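Local atomic coordinates of diol-dehydratase (Roseburia inulinivorans, PDB entry 5I2A), a protein that dehydrates 1,2-propanediol as a B12-independent enzyme of the glycyl radical family, by a mechanism expected to use an organic radical held on the protein. Residues Phe375-Ser380 against Gly810-Val815; Ile436-Pro441 against Gly692-Ser697; Ile29-Ala34 against Lys119-Ala124. All coordinates share one frame; numbering follows the deposited sequence.

Contact 1 of 3, residues Phe375-Ser380 against Gly810-Val815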
# COMPACT_ATOMS: atom_id res chain seq x y z
N PHE A 375 20.23 33.87 -23.09
CA PHE A 375 19.79 33.39 -24.41
C PHE A 375 19.92 31.88 -24.59
O PHE A 375 20.35 31.40 -25.64
CB PHE A 375 20.56 34.12 -25.53
CG PHE A 375 19.69 34.48 -26.71
CD1 PHE A 375 19.00 35.68 -26.74
CD2 PHE A 375 19.52 33.60 -27.76
CE1 PHE A 375 18.19 36.00 -27.81
CE2 PHE A 375 18.71 33.91 -28.83
CZ PHE A 375 18.04 35.11 -28.86
N LEU A 376 19.52 31.13 -23.57
CA LEU A 376 19.51 29.67 -23.60
C LEU A 376 18.06 29.17 -23.62
O LEU A 376 17.15 29.97 -23.42
CB LEU A 376 20.27 29.11 -22.39
CG LEU A 376 21.79 29.21 -22.52
CD1 LEU A 376 22.45 28.58 -21.29
CD2 LEU A 376 22.27 28.55 -23.83
N PRO A 377 17.83 27.87 -23.87
CA PRO A 377 16.44 27.39 -23.93
C PRO A 377 15.64 27.56 -22.64
O PRO A 377 14.46 27.86 -22.70
CB PRO A 377 16.60 25.91 -24.26
CG PRO A 377 17.88 25.86 -25.04
CD PRO A 377 18.77 26.85 -24.36
N MET A 378 16.27 27.35 -21.49
CA MET A 378 15.57 27.37 -20.22
C MET A 378 15.91 28.64 -19.45
O MET A 378 16.97 29.21 -19.66
CB MET A 378 15.92 26.12 -19.40
CG MET A 378 15.74 24.81 -20.19
SD MET A 378 15.40 23.34 -19.18
CE MET A 378 16.97 22.48 -19.21
N PRO A 379 15.01 29.10 -18.56
CA PRO A 379 13.68 28.56 -18.26
C PRO A 379 12.70 28.82 -19.40
O PRO A 379 12.99 29.62 -20.30
CB PRO A 379 13.26 29.33 -17.00
CG PRO A 379 14.01 30.66 -17.12
CD PRO A 379 15.33 30.29 -17.74
N SER A 380 11.56 28.12 -19.37
CA SER A 380 10.49 28.37 -20.31
C SER A 380 9.72 29.60 -19.80
O SER A 380 8.70 29.49 -19.11
CB SER A 380 9.58 27.14 -20.46
OG SER A 380 10.29 26.01 -20.95
N GLY A 810 24.27 28.87 -31.50
CA GLY A 810 23.42 29.53 -30.51
C GLY A 810 21.98 29.77 -30.96
O GLY A 810 21.19 30.37 -30.23
N LEU A 811 21.64 29.31 -32.15
CA LEU A 811 20.31 29.59 -32.69
C LEU A 811 19.22 28.85 -31.91
O LEU A 811 19.30 27.64 -31.75
CB LEU A 811 20.25 29.20 -34.17
CG LEU A 811 18.88 29.39 -34.82
CD1 LEU A 811 18.54 30.89 -34.91
CD2 LEU A 811 18.86 28.74 -36.18
N ILE A 812 18.24 29.59 -31.40
CA ILE A 812 17.11 29.02 -30.66
C ILE A 812 15.86 29.05 -31.53
O ILE A 812 15.63 30.02 -32.24
CB ILE A 812 16.81 29.82 -29.36
CG1 ILE A 812 18.05 29.94 -28.47
CG2 ILE A 812 15.61 29.23 -28.61
CD1 ILE A 812 18.26 28.84 -27.51
N VAL A 813 15.06 27.98 -31.50
CA VAL A 813 13.72 28.06 -32.08
C VAL A 813 12.69 27.65 -31.05
O VAL A 813 13.00 26.94 -30.09
CB VAL A 813 13.54 27.18 -33.31
CG1 VAL A 813 14.42 27.66 -34.46
CG2 VAL A 813 13.81 25.70 -32.96
N ARG A 814 11.45 28.10 -31.25
CA ARG A 814 10.33 27.63 -30.48
C ARG A 814 9.89 26.28 -31.01
O ARG A 814 9.63 26.15 -32.20
CB ARG A 814 9.16 28.61 -30.54
CG ARG A 814 8.07 28.32 -29.52
CD ARG A 814 8.62 28.43 -28.09
NE ARG A 814 7.59 28.26 -27.05
CZ ARG A 814 7.81 28.36 -25.75
NH1 ARG A 814 9.04 28.61 -25.29
NH2 ARG A 814 6.81 28.20 -24.89
N VAL A 815 9.80 25.27 -30.13
CA VAL A 815 9.27 23.98 -30.54
C VAL A 815 7.75 23.95 -30.28
O VAL A 815 6.97 24.32 -31.14
CB VAL A 815 9.98 22.80 -29.82
CG1 VAL A 815 9.46 21.47 -30.33
CG2 VAL A 815 11.48 22.88 -30.04
O HOH W 1 22.00 30.58 -27.56

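Contact 2 of 3, residues Ile436-Pro441 against Gly692-Ser697. With EDO (1,2-ethanediol), chain C.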
# COMPACT_ATOMS: atom_id res chain seq x y z
N ILE A 436 2.58 25.25 -15.63
CA ILE A 436 3.43 24.09 -15.44
C ILE A 436 3.94 23.63 -16.79
O ILE A 436 3.14 23.49 -17.72
CB ILE A 436 2.66 22.92 -14.77
CG1 ILE A 436 2.10 23.33 -13.40
CG2 ILE A 436 3.54 21.65 -14.73
CD1 ILE A 436 3.15 23.67 -12.35
N GLY A 437 5.24 23.36 -16.89
CA GLY A 437 5.78 22.74 -18.09
C GLY A 437 5.59 23.54 -19.37
O GLY A 437 6.22 24.57 -19.56
N CYS A 438 4.70 23.06 -20.24
CA CYS A 438 4.44 23.71 -21.52
C CYS A 438 3.31 24.76 -21.42
O CYS A 438 3.55 25.94 -21.63
CB CYS A 438 4.09 22.68 -22.59
SG CYS A 438 5.50 21.64 -23.11
N VAL A 439 2.08 24.32 -21.12
CA VAL A 439 0.93 25.22 -21.14
C VAL A 439 -0.11 24.91 -20.05
O VAL A 439 -1.25 25.36 -20.13
CB VAL A 439 0.21 25.19 -22.49
CG1 VAL A 439 1.10 25.69 -23.63
CG2 VAL A 439 -0.32 23.81 -22.78
N GLU A 440 0.30 24.15 -19.03
CA GLU A 440 -0.67 23.59 -18.09
C GLU A 440 -0.83 24.46 -16.83
O GLU A 440 0.08 24.58 -16.03
CB GLU A 440 -0.25 22.16 -17.70
CG GLU A 440 0.09 21.27 -18.90
CD GLU A 440 1.59 21.11 -19.12
OE1 GLU A 440 2.13 21.70 -20.07
OE2 GLU A 440 2.21 20.37 -18.34
N PRO A 441 -2.01 25.06 -16.65
CA PRO A 441 -2.17 25.98 -15.52
C PRO A 441 -2.45 25.27 -14.20
O PRO A 441 -3.05 24.19 -14.18
CB PRO A 441 -3.37 26.84 -15.94
CG PRO A 441 -4.14 26.00 -16.87
CD PRO A 441 -3.18 25.06 -17.55
N GLY A 692 -5.75 18.11 -21.98
CA GLY A 692 -4.94 19.16 -22.58
C GLY A 692 -4.85 18.92 -24.08
O GLY A 692 -5.15 17.83 -24.56
N LEU A 693 -4.43 19.95 -24.81
CA LEU A 693 -4.24 19.87 -26.25
C LEU A 693 -2.92 20.54 -26.60
O LEU A 693 -2.87 21.70 -27.00
CB LEU A 693 -5.41 20.51 -27.00
CG LEU A 693 -6.80 19.91 -26.73
CD1 LEU A 693 -7.91 20.83 -27.19
CD2 LEU A 693 -6.94 18.53 -27.34
N TYR A 694 -1.83 19.80 -26.44
CA TYR A 694 -0.51 20.30 -26.78
C TYR A 694 0.39 19.13 -27.15
O TYR A 694 0.10 17.99 -26.79
CB TYR A 694 0.08 21.11 -25.62
CG TYR A 694 0.42 20.35 -24.34
CD1 TYR A 694 1.61 19.65 -24.22
CD2 TYR A 694 -0.41 20.43 -23.22
CE1 TYR A 694 1.95 19.02 -23.05
CE2 TYR A 694 -0.06 19.80 -22.01
CZ TYR A 694 1.11 19.09 -21.94
OH TYR A 694 1.49 18.45 -20.78
N PRO A 695 1.45 19.41 -27.91
CA PRO A 695 2.19 18.28 -28.50
C PRO A 695 3.61 18.02 -27.98
O PRO A 695 4.13 16.95 -28.30
CB PRO A 695 2.27 18.69 -29.96
CG PRO A 695 2.52 20.18 -29.87
CD PRO A 695 1.67 20.65 -28.67
N VAL A 696 4.20 18.94 -27.23
CA VAL A 696 5.64 18.91 -26.96
C VAL A 696 6.32 18.71 -28.32
O VAL A 696 6.00 19.45 -29.25
CB VAL A 696 6.04 17.85 -25.93
CG1 VAL A 696 7.40 18.21 -25.31
CG2 VAL A 696 4.99 17.77 -24.82
N SER A 697 7.21 17.73 -28.50
CA SER A 697 7.72 17.49 -29.85
C SER A 697 7.17 16.18 -30.43
O SER A 697 7.64 15.69 -31.45
CB SER A 697 9.26 17.49 -29.88
OG SER A 697 9.82 16.35 -29.24
C1 EDO C . 4.86 19.39 -20.39
O1 EDO C . 4.67 19.71 -19.02
C2 EDO C . 6.11 18.50 -20.49
O2 EDO C . 5.89 17.20 -19.91

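Contact 3 of 3, residues Ile29-Ala34 against Lys119-Ala124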
# COMPACT_ATOMS: atom_id res chain seq x y z
N ILE A 29 26.03 10.94 -18.90
CA ILE A 29 25.33 10.14 -17.89
C ILE A 29 26.29 9.71 -16.75
O ILE A 29 27.36 9.16 -17.01
CB ILE A 29 24.69 8.89 -18.53
CG1 ILE A 29 23.63 9.29 -19.54
CG2 ILE A 29 24.12 7.94 -17.46
CD1 ILE A 29 23.26 8.20 -20.52
N GLU A 30 25.89 9.96 -15.51
CA GLU A 30 26.69 9.59 -14.34
C GLU A 30 25.99 8.56 -13.44
O GLU A 30 24.76 8.52 -13.36
CB GLU A 30 27.08 10.84 -13.55
CG GLU A 30 27.93 11.78 -14.40
CD GLU A 30 28.42 13.05 -13.72
OE1 GLU A 30 28.15 13.29 -12.52
OE2 GLU A 30 29.10 13.82 -14.43
N ALA A 31 26.78 7.74 -12.77
CA ALA A 31 26.28 6.55 -12.07
C ALA A 31 26.11 6.74 -10.57
O ALA A 31 25.55 5.87 -9.92
CB ALA A 31 27.20 5.37 -12.34
N ALA A 32 26.61 7.84 -10.02
CA ALA A 32 26.65 8.00 -8.57
C ALA A 32 25.26 7.89 -7.89
O ALA A 32 25.14 7.25 -6.86
CB ALA A 32 27.30 9.31 -8.20
N ARG A 33 24.23 8.52 -8.45
CA ARG A 33 22.91 8.46 -7.82
C ARG A 33 22.40 7.02 -7.72
O ARG A 33 21.88 6.61 -6.70
CB ARG A 33 21.87 9.31 -8.57
CG ARG A 33 20.55 9.46 -7.80
CD ARG A 33 19.47 10.25 -8.57
NE ARG A 33 18.22 10.29 -7.82
CZ ARG A 33 17.37 9.26 -7.73
NH1 ARG A 33 17.62 8.13 -8.37
NH2 ARG A 33 16.25 9.39 -7.02
N ALA A 34 22.56 6.28 -8.81
CA ALA A 34 22.06 4.92 -8.87
C ALA A 34 22.78 4.07 -7.83
O ALA A 34 22.16 3.25 -7.15
CB ALA A 34 22.24 4.34 -10.26
N LYS A 119 29.64 -0.06 -16.44
CA LYS A 119 29.88 -1.13 -15.48
C LYS A 119 29.23 -0.84 -14.14
O LYS A 119 28.63 -1.72 -13.53
CB LYS A 119 31.37 -1.39 -15.29
CG LYS A 119 32.08 -1.91 -16.54
CD LYS A 119 31.16 -2.81 -17.39
CE LYS A 119 31.03 -4.23 -16.81
NZ LYS A 119 30.33 -5.17 -17.75
N ARG A 120 29.35 0.40 -13.68
CA ARG A 120 28.76 0.77 -12.41
C ARG A 120 27.22 0.72 -12.44
O ARG A 120 26.61 0.30 -11.47
CB ARG A 120 29.22 2.16 -12.01
CG ARG A 120 30.72 2.23 -11.81
CD ARG A 120 31.07 3.21 -10.74
NE ARG A 120 31.27 4.53 -11.26
CZ ARG A 120 30.99 5.65 -10.62
NH1 ARG A 120 30.44 5.63 -9.41
NH2 ARG A 120 31.26 6.80 -11.20
N LEU A 121 26.63 1.13 -13.55
CA LEU A 121 25.17 1.09 -13.69
C LEU A 121 24.69 -0.35 -13.70
O LEU A 121 23.66 -0.66 -13.11
CB LEU A 121 24.70 1.83 -14.95
CG LEU A 121 24.79 3.35 -14.88
CD1 LEU A 121 24.34 4.02 -16.18
CD2 LEU A 121 23.99 3.88 -13.70
N LEU A 122 25.43 -1.24 -14.36
CA LEU A 122 25.02 -2.64 -14.43
C LEU A 122 24.91 -3.25 -13.04
O LEU A 122 23.94 -3.94 -12.73
CB LEU A 122 25.99 -3.47 -15.28
CG LEU A 122 25.88 -3.27 -16.79
CD1 LEU A 122 26.98 -4.06 -17.51
CD2 LEU A 122 24.52 -3.69 -17.28
N ALA A 123 25.90 -2.96 -12.21
CA ALA A 123 25.94 -3.49 -10.86
C ALA A 123 24.85 -2.89 -10.00
O ALA A 123 24.18 -3.59 -9.25
CB ALA A 123 27.31 -3.25 -10.22
N ALA A 124 24.68 -1.57 -10.08
CA ALA A 124 23.67 -0.91 -9.28
C ALA A 124 22.25 -1.28 -9.74
O ALA A 124 21.39 -1.52 -8.90
CB ALA A 124 23.86 0.59 -9.32

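Contact 1 of 3, residues Phe375-Ser380 against Gly810-Val815
At the edge of the Phe-375 ring, near its plane, lies Gly-810 O, 4.4 Å from Phe-375 CD2, and a water also lies at the ring edge, in the ring plane. Ile-812 CG1 comes in obliquely, 4.0 Å from Phe-375 CD2, the two side chains sliding past each other in opposite directions. That water donates to Phe-375 O at 2.7 Å and to Gly-810 O at 2.8 Å, so it joins two carbonyls that could not bond directly. Phe-375, the first residue to leave helix 362-374, turns the chain with a positive phi. Ile-812 sits on strand 812-814, which pairs antiparallel with 819-821; this hairpin carries Gly-817, the predicted radical site, across its turn. Chi1 of Ile-812 (-54°) sets CG1 beside the backbone N and toward Phe-375; the turn at chi2 (-89°) then puts CD1 3.8 Å from Pro-377 CD, the side chains of Ile-812 and Pro-377 crossing at about a right angle. An alanine here would probably open a gap beneath Pro-377 and deprive the Phe-375 ring of its apolar neighbour on the hairpin. Leu-821, on the paired strand, also touches Pro-377 and Ile-812.

Contact 2 of 3, residues Ile436-Pro441 against Gly692-Ser697
Tyr-694 lies across the loop 436-441, touching three successive side chains. Cys-438 CB stands over one ring face, 4.2 Å above the plane and displaced toward the rim, while its SG is 5.1 Å from the ring centroid and 41° off the normal, an oblique sulfur-aromatic contact. Val-439 CG2 comes within 3.4 Å of Tyr-694 CD2, again obliquely. The Glu-440 side chain crosses that of Tyr-694 at about a right angle, its carboxylate and the ring planes only 24° apart. Glu-440 OE1 is 3.4 Å from Tyr-694 OH, but the angle is poor and no hydrogen bond forms; the hydroxyl is hydrogen-bonded to His-451 O.

The carboxylate is positioned by its own loop. A bend at chi2 (102°) turns CD aside, and OE1 accepts from Cys-438 N at 2.9 Å and, in a straighter bond, from Val-439 N at 2.8 Å, both donors on the same face of its plane. OE2 is left to receive 1,2-ethanediol O1 at 2.6 Å. The diol, probably from the crystallisation liquor, also bonds to His-166, His-283, Ser-284 and Asp-452, and its C1 lies 3.6 Å from Cys-438 SG, which is consistent with a substrate pocket. In glycyl radical enzymes the cysteine of such a loop generally carries the thiyl radical, a role Cys-438 probably shares.

Outward, the loop joins the antiparallel strands 434-436 and 440-442, while Tyr-694 follows strand 688-689, rests on Gln-554 of strand 548-556 and precedes helix 699-703.

Contact 3 of 3, residues Ile29-Ala34 against Lys119-Ala124
Leu-121 reaches Ile-29, Ala-31 and Ala-34 because CG is anti to the carbonyl carbon (chi1 -73°) and CD1 is extended, anti to CA (chi2 178°). CD1 accordingly lies 4.1 Å from Ile-29 CG2, the two side chains crossing at about a right angle, whereas CD2 touches both alanines, 3.8 Å from Ala-31 CB and 3.9 Å from Ala-34 CB. Arg-120 starts the same way but then bends at chi2 and again at chi3 (-90°), and its guanidinium folds back over Ala-31: that methyl is 4.2 Å above the plane, over its centre. Ala-31 CB also meets Arg-120 CB at 3.8 Å, so one methyl group touches both the root and the head of the arginine. The charge itself is met elsewhere, NH1 forming a salt bridge with Glu-35.

One turn further on, Ala-124 CB approaches Ala-34 O at 3.8 Å, and the two alanine methyls also touch. Thr-38 OG1 is hydrogen-bonded to the carbonyls of both, which must share its one proton. Ile-29 and Leu-121 both extend to Leu-96 of helix 94-97.

No hydrogen bond links the two segments. CA separations are 5.8 Å for Ala-31 and Leu-121 and 6.1 Å for Ala-34 and Ala-124, consistent with alanines at the close approaches: this is alanine-mediated packing of helix 115-125 against helix 32-43 and the residues that lead into it.

Overall arrangement
Contact 2 is the most central, its centre about 6 Å from that of the chain, contact 1 at about 15 Å and contact 3 at about 26 Å; all are largely buried, though contact 1 has exposed Gly-810 at its margin and contact 3 partly exposed members. Chemistry follows place: 436-441 with 692-697 lines a polar pocket holding 1,2-ethanediol, consistent with a substrate site, 375-380 with 810-815 combines a water bridge with apolar packing against the hairpin, and 29-34 with 119-124 is alanine-rich helix packing. No helix or strand is shared. Contacts 1 and 2 meet by packing, Val-815 CG1 lying 4.0 Å from Ser-697 CB. Contact 3 stands apart, its nearest atoms about 15 Å from contact 1.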